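Matching sites in beta-hexosaminidase Amuc_2018 from Akkermansia muciniphila, a protein that hydrolyses terminal non-reducing N-acetylhexosamine residues, such as those of N-glycans and chitobiose (PDB 6JEB (chain A, 1.50 Å), residues D98-F103 and H125-D130), and in its relative beta-N-acetylhexosaminidase from Streptomyces plicatus (PDB 5FD0 (chain B, 2.00 Å), residues D165-F170 and H192-D197). Structure 2 is superposed on structure 1 by the backbone atoms of these residues (RMSD 0.45 Å); each is numbered along its deposited sequence.

Structure 1 (6JEB); sequences DPARHF and HLHLTD.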
loop_
_atom_site.group_PDB
_atom_site.type_symbol
_atom_site.label_atom_id
_atom_site.label_comp_id
_atom_site.label_asym_id
_atom_site.label_seq_id
_atom_site.Cartn_x
_atom_site.Cartn_y
_atom_site.Cartn_z
ATOM N N ASP A 98 0.259 -1.242 8.080
ATOM C CA ASP A 98 -0.221 -2.434 8.778
ATOM C C ASP A 98 -0.520 -2.089 10.234
ATOM O O ASP A 98 0.158 -2.560 11.157
ATOM C CB ASP A 98 0.827 -3.542 8.663
ATOM C CG ASP A 98 0.391 -4.860 9.286
ATOM O OD1 ASP A 98 -0.786 -5.012 9.700
ATOM O OD2 ASP A 98 1.256 -5.759 9.342
ATOM N N PRO A 99 -1.551 -1.276 10.479
ATOM C CA PRO A 99 -1.919 -0.990 11.873
ATOM C C PRO A 99 -2.480 -2.201 12.589
ATOM O O PRO A 99 -2.508 -2.203 13.825
ATOM C CB PRO A 99 -2.959 0.129 11.747
ATOM C CG PRO A 99 -3.574 -0.106 10.375
ATOM C CD PRO A 99 -2.410 -0.558 9.518
ATOM N N ALA A 100 -2.916 -3.239 11.858
ATOM C CA ALA A 100 -3.349 -4.469 12.518
ATOM C C ALA A 100 -2.236 -5.047 13.384
ATOM O O ALA A 100 -2.483 -5.478 14.518
ATOM C CB ALA A 100 -3.792 -5.501 11.481
ATOM N N ARG A 101 -1.006 -5.079 12.864
ATOM C CA ARG A 101 0.099 -5.649 13.631
ATOM C C ARG A 101 0.605 -4.692 14.703
ATOM O O ARG A 101 0.869 -5.110 15.836
ATOM C CB ARG A 101 1.238 -6.063 12.696
ATOM C CG ARG A 101 1.109 -7.496 12.168
ATOM C CD ARG A 101 -0.250 -7.762 11.496
ATOM N NE ARG A 101 -0.274 -9.113 10.949
ATOM C CZ ARG A 101 0.245 -9.445 9.769
ATOM N NH1 ARG A 101 0.801 -8.515 8.995
ATOM N NH2 ARG A 101 0.211 -10.706 9.360
ATOM N N HIS A 102 0.759 -3.411 14.370
ATOM C CA HIS A 102 1.089 -2.399 15.368
ATOM C C HIS A 102 0.315 -1.144 15.023
ATOM O O HIS A 102 0.465 -0.606 13.919
ATOM C CB HIS A 102 2.592 -2.102 15.433
ATOM C CG HIS A 102 3.359 -3.080 16.265
ATOM N ND1 HIS A 102 4.066 -4.128 15.718
ATOM C CD2 HIS A 102 3.513 -3.182 17.608
ATOM C CE1 HIS A 102 4.626 -4.833 16.688
ATOM N NE2 HIS A 102 4.303 -4.284 17.845
ATOM N N PHE A 103 -0.511 -0.695 15.964
ATOM C CA PHE A 103 -1.376 0.449 15.744
ATOM C C PHE A 103 -0.543 1.679 15.404
ATOM O O PHE A 103 0.516 1.913 15.996
ATOM C CB PHE A 103 -2.165 0.699 17.030
ATOM C CG PHE A 103 -3.181 1.787 16.914
ATOM C CD1 PHE A 103 -4.299 1.633 16.098
ATOM C CD2 PHE A 103 -3.023 2.971 17.615
ATOM C CE1 PHE A 103 -5.237 2.643 15.991
ATOM C CE2 PHE A 103 -3.957 3.982 17.516
ATOM C CZ PHE A 103 -5.068 3.815 16.706
ATOM N N HIS A 125 -3.132 2.123 1.384
ATOM C CA HIS A 125 -3.878 0.913 1.697
ATOM C C HIS A 125 -3.692 0.625 3.185
ATOM O O HIS A 125 -2.560 0.620 3.685
ATOM C CB HIS A 125 -3.314 -0.173 0.766
ATOM C CG HIS A 125 -3.632 -1.594 1.118
ATOM N ND1 HIS A 125 -2.987 -2.641 0.491
ATOM C CD2 HIS A 125 -4.483 -2.156 2.012
ATOM C CE1 HIS A 125 -3.421 -3.786 0.989
ATOM N NE2 HIS A 125 -4.328 -3.520 1.914
ATOM N N LEU A 126 -4.808 0.469 3.904
ATOM C CA LEU A 126 -4.796 0.213 5.347
ATOM C C LEU A 126 -5.075 -1.265 5.603
ATOM O O LEU A 126 -6.201 -1.735 5.396
ATOM C CB LEU A 126 -5.858 1.049 6.060
ATOM C CG LEU A 126 -5.848 2.555 5.816
ATOM C CD1 LEU A 126 -7.014 3.216 6.558
ATOM C CD2 LEU A 126 -4.509 3.160 6.231
ATOM N N HIS A 127 -4.071 -1.985 6.095
ATOM C CA HIS A 127 -4.261 -3.379 6.496
ATOM C C HIS A 127 -4.815 -3.328 7.916
ATOM O O HIS A 127 -4.073 -3.297 8.901
ATOM C CB HIS A 127 -2.947 -4.146 6.416
ATOM C CG HIS A 127 -3.107 -5.623 6.571
ATOM N ND1 HIS A 127 -3.525 -6.440 5.541
ATOM C CD2 HIS A 127 -2.907 -6.434 7.639
ATOM C CE1 HIS A 127 -3.580 -7.690 5.969
ATOM N NE2 HIS A 127 -3.210 -7.713 7.238
ATOM N N LEU A 128 -6.144 -3.268 8.018
ATOM C CA LEU A 128 -6.810 -2.941 9.275
ATOM C C LEU A 128 -7.011 -4.143 10.188
ATOM O O LEU A 128 -7.281 -3.953 11.384
ATOM C CB LEU A 128 -8.177 -2.314 8.988
ATOM C CG LEU A 128 -8.148 -0.902 8.389
ATOM C CD1 LEU A 128 -9.490 -0.562 7.741
ATOM C CD2 LEU A 128 -7.802 0.139 9.450
ATOM N N THR A 129 -6.944 -5.364 9.649
ATOM C CA THR A 129 -7.323 -6.561 10.388
ATOM C C THR A 129 -6.319 -7.674 10.130
ATOM O O THR A 129 -5.853 -7.856 9.003
ATOM C CB THR A 129 -8.740 -7.047 10.004
ATOM O OG1 THR A 129 -8.719 -7.623 8.695
ATOM C CG2 THR A 129 -9.748 -5.900 10.016
ATOM N N ASP A 130 -5.995 -8.428 11.177
ATOM C CA ASP A 130 -5.144 -9.601 11.011
ATOM C C ASP A 130 -5.251 -10.474 12.259
ATOM O O ASP A 130 -6.215 -10.365 13.028
ATOM C CB ASP A 130 -3.698 -9.194 10.671
ATOM C CG ASP A 130 -3.007 -10.231 9.802
ATOM O OD1 ASP A 130 -2.650 -11.306 10.336
ATOM O OD2 ASP A 130 -2.857 -9.992 8.577
#

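Structure 2 (5FD0); sequences DVSRHF and HLHLSD. With NAG (2-acetamido-2-deoxy-beta-D-glucopyranose), chain C.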
loop_
_atom_site.group_PDB
_atom_site.type_symbol
_atom_site.label_atom_id
_atom_site.label_comp_id
_atom_site.label_asym_id
_atom_site.label_seq_id
_atom_site.Cartn_x
_atom_site.Cartn_y
_atom_site.Cartn_z
ATOM N N ASP B 165 0.429 -1.353 7.594
ATOM C CA ASP B 165 -0.124 -2.367 8.482
ATOM C C ASP B 165 -0.353 -1.713 9.842
ATOM O O ASP B 165 0.608 -1.375 10.540
ATOM C CB ASP B 165 0.840 -3.548 8.549
ATOM C CG ASP B 165 0.465 -4.606 9.588
ATOM O OD1 ASP B 165 -0.604 -4.540 10.256
ATOM O OD2 ASP B 165 1.284 -5.552 9.703
ATOM N N VAL B 166 -1.616 -1.503 10.213
ATOM C CA VAL B 166 -1.941 -0.998 11.548
ATOM C C VAL B 166 -2.509 -2.099 12.438
ATOM O O VAL B 166 -2.980 -1.820 13.549
ATOM C CB VAL B 166 -2.888 0.211 11.483
ATOM C CG1 VAL B 166 -2.247 1.362 10.721
ATOM C CG2 VAL B 166 -4.236 -0.175 10.896
ATOM N N SER B 167 -2.453 -3.353 11.980
ATOM C CA SER B 167 -2.906 -4.502 12.754
ATOM C C SER B 167 -1.801 -5.051 13.648
ATOM O O SER B 167 -2.050 -5.368 14.816
ATOM C CB SER B 167 -3.396 -5.606 11.818
ATOM O OG SER B 167 -4.543 -5.199 11.079
ATOM N N ARG B 168 -0.577 -5.161 13.132
ATOM C CA ARG B 168 0.472 -5.803 13.915
ATOM C C ARG B 168 0.926 -4.895 15.049
ATOM O O ARG B 168 1.002 -5.324 16.200
ATOM C CB ARG B 168 1.627 -6.211 13.010
ATOM C CG ARG B 168 1.417 -7.574 12.387
ATOM C CD ARG B 168 0.047 -7.763 11.723
ATOM N NE ARG B 168 -0.031 -9.110 11.153
ATOM C CZ ARG B 168 0.441 -9.453 9.951
ATOM N NH1 ARG B 168 0.987 -8.528 9.164
ATOM N NH2 ARG B 168 0.365 -10.724 9.529
ATOM N N HIS B 169 1.220 -3.633 14.751
ATOM C CA HIS B 169 1.201 -2.582 15.757
ATOM C C HIS B 169 0.260 -1.493 15.283
ATOM O O HIS B 169 0.279 -1.112 14.112
ATOM C CB HIS B 169 2.563 -1.965 16.022
ATOM C CG HIS B 169 3.507 -2.894 16.717
ATOM N ND1 HIS B 169 4.323 -3.758 16.034
ATOM C CD2 HIS B 169 3.738 -3.123 18.030
ATOM C CE1 HIS B 169 5.043 -4.464 16.892
ATOM N NE2 HIS B 169 4.700 -4.103 18.113
ATOM N N PHE B 170 -0.566 -1.021 16.207
ATOM C CA PHE B 170 -1.533 0.018 15.901
ATOM C C PHE B 170 -0.831 1.366 15.801
ATOM O O PHE B 170 0.082 1.672 16.576
ATOM C CB PHE B 170 -2.600 0.090 16.987
ATOM C CG PHE B 170 -3.641 1.140 16.743
ATOM C CD1 PHE B 170 -4.508 1.033 15.670
ATOM C CD2 PHE B 170 -3.759 2.223 17.596
ATOM C CE1 PHE B 170 -5.480 1.992 15.459
ATOM C CE2 PHE B 170 -4.735 3.171 17.394
ATOM C CZ PHE B 170 -5.587 3.054 16.342
ATOM N N HIS B 192 -3.385 2.009 1.040
ATOM C CA HIS B 192 -3.943 0.729 1.419
ATOM C C HIS B 192 -3.723 0.571 2.919
ATOM O O HIS B 192 -2.584 0.671 3.394
ATOM C CB HIS B 192 -3.248 -0.348 0.574
ATOM C CG HIS B 192 -3.555 -1.765 0.949
ATOM N ND1 HIS B 192 -2.779 -2.802 0.496
ATOM C CD2 HIS B 192 -4.501 -2.325 1.741
ATOM C CE1 HIS B 192 -3.231 -3.942 0.981
ATOM N NE2 HIS B 192 -4.270 -3.680 1.751
ATOM N N LEU B 193 -4.811 0.410 3.671
ATOM C CA LEU B 193 -4.746 0.224 5.117
ATOM C C LEU B 193 -5.115 -1.215 5.451
ATOM O O LEU B 193 -6.206 -1.682 5.108
ATOM C CB LEU B 193 -5.689 1.173 5.840
ATOM C CG LEU B 193 -5.373 2.655 5.737
ATOM C CD1 LEU B 193 -6.444 3.443 6.474
ATOM C CD2 LEU B 193 -3.990 2.932 6.331
ATOM N N HIS B 194 -4.203 -1.903 6.115
ATOM C CA HIS B 194 -4.396 -3.288 6.512
ATOM C C HIS B 194 -4.995 -3.239 7.917
ATOM O O HIS B 194 -4.279 -3.186 8.919
ATOM C CB HIS B 194 -3.062 -4.015 6.441
ATOM C CG HIS B 194 -3.164 -5.488 6.649
ATOM N ND1 HIS B 194 -3.452 -6.359 5.625
ATOM C CD2 HIS B 194 -2.995 -6.241 7.757
ATOM C CE1 HIS B 194 -3.475 -7.592 6.097
ATOM N NE2 HIS B 194 -3.198 -7.551 7.387
ATOM N N LEU B 195 -6.334 -3.217 7.973
ATOM C CA LEU B 195 -7.118 -2.896 9.166
ATOM C C LEU B 195 -7.396 -4.082 10.078
ATOM O O LEU B 195 -7.892 -3.882 11.199
ATOM C CB LEU B 195 -8.463 -2.281 8.755
ATOM C CG LEU B 195 -8.400 -0.915 8.077
ATOM C CD1 LEU B 195 -9.755 -0.565 7.556
ATOM C CD2 LEU B 195 -7.928 0.112 9.072
ATOM N N SER B 196 -7.090 -5.301 9.658
ATOM C CA SER B 196 -7.338 -6.454 10.511
ATOM C C SER B 196 -6.346 -7.557 10.190
ATOM O O SER B 196 -5.923 -7.730 9.042
ATOM C CB SER B 196 -8.776 -6.982 10.375
ATOM O OG SER B 196 -9.023 -7.533 9.103
ATOM N N ASP B 197 -5.959 -8.273 11.232
ATOM C CA ASP B 197 -5.095 -9.430 11.089
ATOM C C ASP B 197 -5.251 -10.277 12.349
ATOM O O ASP B 197 -6.247 -10.157 13.076
ATOM C CB ASP B 197 -3.647 -8.991 10.829
ATOM C CG ASP B 197 -2.885 -10.015 10.000
ATOM O OD1 ASP B 197 -2.539 -11.077 10.561
ATOM O OD2 ASP B 197 -2.665 -9.790 8.793
HETATM C C1 NAG C . 3.724 -12.126 4.473
HETATM C C2 NAG C . 2.307 -11.876 5.023
HETATM C C3 NAG C . 2.155 -10.664 5.900
HETATM C C4 NAG C . 3.311 -10.449 6.812
HETATM C C5 NAG C . 4.493 -10.299 5.872
HETATM C C6 NAG C . 5.765 -9.840 6.510
HETATM C C7 NAG C . 1.490 -10.912 2.907
HETATM C C8 NAG C . 0.405 -10.878 1.858
HETATM N N2 NAG C . 1.339 -11.775 3.931
HETATM O O1 NAG C . 3.935 -13.480 4.444
HETATM O O3 NAG C . 0.971 -10.824 6.727
HETATM O O4 NAG C . 3.096 -9.276 7.591
HETATM O O5 NAG C . 4.763 -11.601 5.291
HETATM O O6 NAG C . 6.734 -9.573 5.523
HETATM O O7 NAG C . 2.435 -10.197 2.806
#

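Structure 1 (6JEB)
Arg101 bends at chi2 (54°), which brings its guanidinium against the Asp130 carboxylate. The contact lies at the C-terminal ends of the neighbouring parallel strands 92-97 and 123-127, in the TIM-barrel catalytic domain. Arg101 NH2 forms a salt bridge with Asp130 OD1 (3.1 Å). The two planes are 36° apart, and Asp130 OD2 lies over one guanidinium face. In the guanidinium plane, Arg101 NH1 forms a salt bridge with Asp98 OD2 (2.8 Å). Asp98 OD1 accepts from Arg101 N, an Asx motif. Asp130 OD2 uses its anti lone pair for His127 NE2 (2.7 Å). Ala100 CB packs against Asp130 CB (3.8 Å). Pro99 CG meets Leu128 CD2 at 4.3 Å. Gln132 bonds Arg101 NE. Arg101 binds substrate; Asp130, bonded to His193, belongs to the charge relay system.

Structure 2 (5FD0)
Arg168 bends at chi2 (50°), which brings its guanidinium against the Asp197 carboxylate. Arg168 NH2 forms a salt bridge with Asp197 OD1 (3.1 Å). The two planes are 37° apart, and Asp197 OD2 lies over one guanidinium face. In the guanidinium plane, Arg168 NH1 forms a salt bridge with Asp165 OD2 (3.0 Å). Asp165 OD1 accepts from Arg168 N, an Asx motif. Asp197 OD2 uses its anti lone pair for His194 NE2 (2.7 Å). Ser167 CB packs against Asp197 CB (3.5 Å). Ser167 OG donates to His194 O (3.0 Å), from above the carbonyl plane. Val166 CG2 meets Leu195 CD2 at 4.1 Å. Gln199 bonds Arg168 NE, and His256 bonds Asp197 OD1. Arg168 NH1 bonds NAG O4 (2.7 Å) and Arg168 NH2 bonds NAG O3 (2.9 Å). Asp319 and Glu450 also bond this sugar, consistent with a family 20 glycosidase sugar site.

Structure 1 against structure 2
Ser167(B) adds a hydroxyl where Ala100(A) has none. Its OG bonds the carbonyl O of His194(B) at 3.0 Å, so this side chain is tied to the backbone of the second segment. The side chain of Ala100(A) has no polar atom to make this bond. The hydroxyl bond may add one tie between loop and second segment. The CB atoms coincide within the error, and both stay packed against the same aspartate and leucine, Asp130(A) and Leu128(A) or Asp197(B) and Leu195(B).

Pro99(A) is exchanged for Val166(B). CG of Pro99(A) and CG2 of Val166(B) are 0.8 Å apart after superposition, and the touch on Leu128(A) or Leu195(B) is kept. CD of Pro99(A), which closes the ring onto the backbone N, has no counterpart in the valine. Val166(B) has the extra branch CG1. Just before this position, the carbonyl O atoms of Asp98(A) and Asp165(B) stand 1.4 Å apart, perhaps partly because of the exchange.

Arg101(A), His127(A) and Asp130(A) coincide within the error with Arg168(B), His194(B) and Asp197(B). Both structures have the arginine-aspartate salt bridge and the histidine-carboxylate bond. Arg168(B) touches NAG, whereas structure 1 has acetamide bound at this place. Phe103(A) also lies differently from Phe170(B). OG1 of Thr129(A) and OG of Ser196(B) lie 0.5 Å apart after superposition, but the methyl CG2 is absent from the serine.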